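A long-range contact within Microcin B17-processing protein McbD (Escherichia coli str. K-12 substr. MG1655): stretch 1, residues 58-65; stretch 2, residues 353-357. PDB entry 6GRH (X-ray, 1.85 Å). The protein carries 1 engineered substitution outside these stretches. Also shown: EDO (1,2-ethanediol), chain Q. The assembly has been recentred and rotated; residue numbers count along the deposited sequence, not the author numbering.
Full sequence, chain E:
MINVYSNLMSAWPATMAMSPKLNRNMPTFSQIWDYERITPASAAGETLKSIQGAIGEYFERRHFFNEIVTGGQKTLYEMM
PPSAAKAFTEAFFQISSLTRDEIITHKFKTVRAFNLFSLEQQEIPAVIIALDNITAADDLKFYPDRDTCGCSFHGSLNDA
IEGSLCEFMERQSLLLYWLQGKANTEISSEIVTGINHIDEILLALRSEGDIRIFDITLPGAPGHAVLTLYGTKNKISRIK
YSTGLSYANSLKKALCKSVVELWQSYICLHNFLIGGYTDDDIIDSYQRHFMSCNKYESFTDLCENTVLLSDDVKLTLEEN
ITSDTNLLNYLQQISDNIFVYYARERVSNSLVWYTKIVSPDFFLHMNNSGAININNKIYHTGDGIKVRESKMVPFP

Stretch 1 (58-65) YFERRHFF
Stretch 2 353-357: WYTKI

Residues 58-65 form part of a longer helix and residues 353-357 part of a longer strand, the two lying at least 290 residues apart in sequence where they touch. Helical phi/psi values run from -59/-43 at Phe-59 to -82/-34 at Phe-65, and four i to i-4 backbone hydrogen bonds confirm them: Arg-62 N to Tyr-58 O 2.9 Å, His-63 N to Phe-59 O 3.0 Å, Phe-64 N to Glu-60 O 3.2 Å and Phe-65 N to Arg-61 O 2.9 Å. The strand is extended, from -127/135 at Trp-353 to -92/126 at Ile-357. The axes approach to 9.3 Å with a signed crossing angle of -66°, and the register is set by Glu-60 CA and Tyr-354 CA, 6.6 Å apart.

Tyr-354 is the centre of the contact, with 122 Å² covered by the helix out of 300 Å² buried on both sides. Its CA-to-CB bond points toward the helix, and chi1 -47° (m) with chi2 85° lays the ring flat against His-63. The latter, at chi1 -179° (t) and chi2 77°, also points toward its partner. The result is an offset stack, with ring centroids 4.0 Å apart and planes at 13°. Tyr-354 CB sits over the same imidazole, 4.0 Å from its centroid and 21° off the normal, a CH-pi contact; His-63 CB lies 3.4 Å from Tyr-354 CD2.

Farther out, the tyrosine reaches Phe-59, whose chi1 of -93° lies between wells and whose chi2 is -94°. Tyr-354 OH meets the edge of that ring, 3.3 Å from Phe-59 CD1, while Phe-59 CB packs 4.2 Å from Tyr-354 CE2. No direct hydrogen bond joins the stretches, but a water bridges them: it donates to Phe-59 O (2.9 Å), accepts from Arg-62 NE (2.9 Å) and donates weakly to Tyr-354 OH (3.4 Å). Arg-62, t, t, p along chi1 to chi3, starts sideways, yet its end comes nearer the strand.

Phe-64 (chi1 -69°, m; chi2 -77°) likewise leaves the helix sideways and brings its ring end to the strand. Phe-64 CZ is 3.6 Å from Thr-355 O, Phe-64 CE1 4.1 Å from Lys-356 CB, and Phe-64 CE2 4.5 Å from Tyr-354 CB. Side chains alternate along the strand: Thr-355 (chi1 48°, p) points away, offering its carbonyl oxygen to the contact, whereas Lys-356 points toward the helix. Its t, t, t, p chain then leads the end away, and NZ is hydrogen-bonded elsewhere in the structure.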

# COMPACT_ATOMS: atom_id res chain seq x y z
N TYR E 58 15.80 -24.88 -18.26
CA TYR E 58 17.00 -24.45 -17.59
C TYR E 58 17.65 -25.59 -16.79
O TYR E 58 18.85 -25.82 -16.93
CB TYR E 58 16.71 -23.26 -16.63
CG TYR E 58 17.92 -22.92 -15.82
CD1 TYR E 58 18.96 -22.26 -16.41
CD2 TYR E 58 18.03 -23.29 -14.49
CE1 TYR E 58 20.11 -21.94 -15.69
CE2 TYR E 58 19.18 -22.99 -13.76
CZ TYR E 58 20.21 -22.33 -14.37
OH TYR E 58 21.33 -22.00 -13.68
N PHE E 59 16.88 -26.28 -15.95
CA PHE E 59 17.44 -27.38 -15.16
C PHE E 59 18.02 -28.47 -16.09
O PHE E 59 19.11 -28.98 -15.82
CB PHE E 59 16.40 -28.04 -14.27
CG PHE E 59 16.32 -27.49 -12.88
CD1 PHE E 59 17.05 -28.09 -11.84
CD2 PHE E 59 15.47 -26.43 -12.56
CE1 PHE E 59 16.96 -27.62 -10.53
CE2 PHE E 59 15.37 -25.94 -11.25
CZ PHE E 59 16.11 -26.55 -10.23
N GLU E 60 17.29 -28.78 -17.16
CA GLU E 60 17.73 -29.80 -18.12
C GLU E 60 19.08 -29.44 -18.76
O GLU E 60 20.01 -30.20 -18.71
CB GLU E 60 16.70 -29.98 -19.23
CG GLU E 60 17.10 -31.02 -20.26
CD GLU E 60 16.38 -30.85 -21.59
OE1 GLU E 60 15.15 -30.69 -21.55
OE2 GLU E 60 17.06 -30.87 -22.65
N ARG E 61 19.12 -28.27 -19.39
CA ARG E 61 20.32 -27.82 -20.09
C ARG E 61 21.50 -27.59 -19.18
O ARG E 61 22.63 -27.94 -19.54
CB ARG E 61 20.01 -26.58 -20.92
CG ARG E 61 18.97 -26.90 -22.00
CD ARG E 61 19.33 -26.40 -23.37
NE ARG E 61 19.26 -24.96 -23.37
CZ ARG E 61 18.31 -24.22 -23.94
NH1 ARG E 61 17.30 -24.76 -24.62
NH2 ARG E 61 18.40 -22.91 -23.84
N ARG E 62 21.25 -27.06 -17.99
CA ARG E 62 22.32 -26.91 -17.03
C ARG E 62 22.92 -28.27 -16.64
O ARG E 62 24.14 -28.41 -16.52
CB ARG E 62 21.87 -26.16 -15.78
CG ARG E 62 23.03 -25.91 -14.81
CD ARG E 62 22.57 -25.11 -13.61
NE ARG E 62 21.58 -25.81 -12.77
CZ ARG E 62 21.19 -25.40 -11.56
NH1 ARG E 62 21.68 -24.29 -10.98
NH2 ARG E 62 20.34 -26.12 -10.89
N HIS E 63 22.06 -29.26 -16.46
CA HIS E 63 22.54 -30.58 -16.09
C HIS E 63 23.49 -31.20 -17.16
O HIS E 63 24.62 -31.61 -16.85
CB HIS E 63 21.38 -31.53 -15.85
CG HIS E 63 21.82 -32.90 -15.45
ND1 HIS E 63 22.26 -33.19 -14.17
CD2 HIS E 63 21.89 -34.06 -16.15
CE1 HIS E 63 22.55 -34.48 -14.10
NE2 HIS E 63 22.34 -35.03 -15.29
N PHE E 64 23.00 -31.26 -18.39
CA PHE E 64 23.70 -31.93 -19.49
C PHE E 64 24.91 -31.13 -19.97
O PHE E 64 25.95 -31.73 -20.29
CB PHE E 64 22.74 -32.29 -20.62
CG PHE E 64 21.78 -33.38 -20.24
CD1 PHE E 64 22.21 -34.70 -20.21
CD2 PHE E 64 20.46 -33.10 -19.90
CE1 PHE E 64 21.33 -35.72 -19.85
CE2 PHE E 64 19.59 -34.11 -19.53
CZ PHE E 64 20.04 -35.42 -19.50
N PHE E 65 24.82 -29.81 -19.96
CA PHE E 65 25.95 -28.93 -20.37
C PHE E 65 27.00 -28.68 -19.29
O PHE E 65 28.19 -28.53 -19.60
CB PHE E 65 25.43 -27.57 -20.90
CG PHE E 65 24.94 -27.61 -22.31
CD1 PHE E 65 23.66 -28.07 -22.62
CD2 PHE E 65 25.75 -27.17 -23.34
CE1 PHE E 65 23.21 -28.10 -23.92
CE2 PHE E 65 25.32 -27.22 -24.66
CZ PHE E 65 24.06 -27.69 -24.95
N TRP E 353 14.19 -35.02 -11.61
CA TRP E 353 14.71 -36.10 -12.46
C TRP E 353 15.24 -35.54 -13.76
O TRP E 353 14.58 -34.69 -14.39
CB TRP E 353 13.61 -37.09 -12.75
CG TRP E 353 13.21 -37.78 -11.50
CD1 TRP E 353 12.28 -37.36 -10.59
CD2 TRP E 353 13.80 -38.96 -10.96
NE1 TRP E 353 12.25 -38.23 -9.53
CE2 TRP E 353 13.18 -39.21 -9.73
CE3 TRP E 353 14.80 -39.83 -11.41
CZ2 TRP E 353 13.50 -40.31 -8.95
CZ3 TRP E 353 15.13 -40.94 -10.62
CH2 TRP E 353 14.47 -41.17 -9.42
N TYR E 354 16.41 -36.02 -14.15
CA TYR E 354 16.98 -35.74 -15.46
C TYR E 354 17.08 -37.08 -16.16
O TYR E 354 17.53 -38.07 -15.53
CB TYR E 354 18.38 -35.14 -15.34
CG TYR E 354 18.50 -34.02 -14.34
CD1 TYR E 354 18.71 -34.28 -13.00
CD2 TYR E 354 18.42 -32.69 -14.75
CE1 TYR E 354 18.83 -33.24 -12.06
CE2 TYR E 354 18.53 -31.65 -13.84
CZ TYR E 354 18.75 -31.92 -12.50
OH TYR E 354 18.88 -30.88 -11.61
N THR E 355 16.63 -37.14 -17.41
CA THR E 355 16.70 -38.39 -18.16
C THR E 355 17.13 -38.12 -19.58
O THR E 355 16.86 -37.04 -20.12
CB THR E 355 15.34 -39.12 -18.23
OG1 THR E 355 14.33 -38.19 -18.62
CG2 THR E 355 14.97 -39.75 -16.90
N LYS E 356 17.76 -39.12 -20.20
CA LYS E 356 17.99 -39.12 -21.65
C LYS E 356 17.81 -40.53 -22.17
O LYS E 356 18.41 -41.49 -21.65
CB LYS E 356 19.38 -38.60 -22.01
CG LYS E 356 19.67 -38.46 -23.52
CD LYS E 356 21.14 -38.16 -23.74
CE LYS E 356 21.59 -38.11 -25.20
NZ LYS E 356 21.17 -36.85 -25.86
N ILE E 357 16.96 -40.66 -23.18
CA ILE E 357 16.75 -41.90 -23.86
C ILE E 357 17.70 -41.97 -25.04
O ILE E 357 17.71 -41.06 -25.88
CB ILE E 357 15.28 -42.11 -24.26
CG1 ILE E 357 14.48 -42.32 -22.97
CG2 ILE E 357 15.16 -43.33 -25.17
CD1 ILE E 357 13.03 -42.61 -23.12
C1 EDO Q . 8.94 -37.08 -5.94
O1 EDO Q . 9.50 -35.96 -6.63
C2 EDO Q . 9.71 -38.34 -6.32
O2 EDO Q . 10.15 -38.30 -7.68
O HOH W 1 20.47 -28.42 -13.33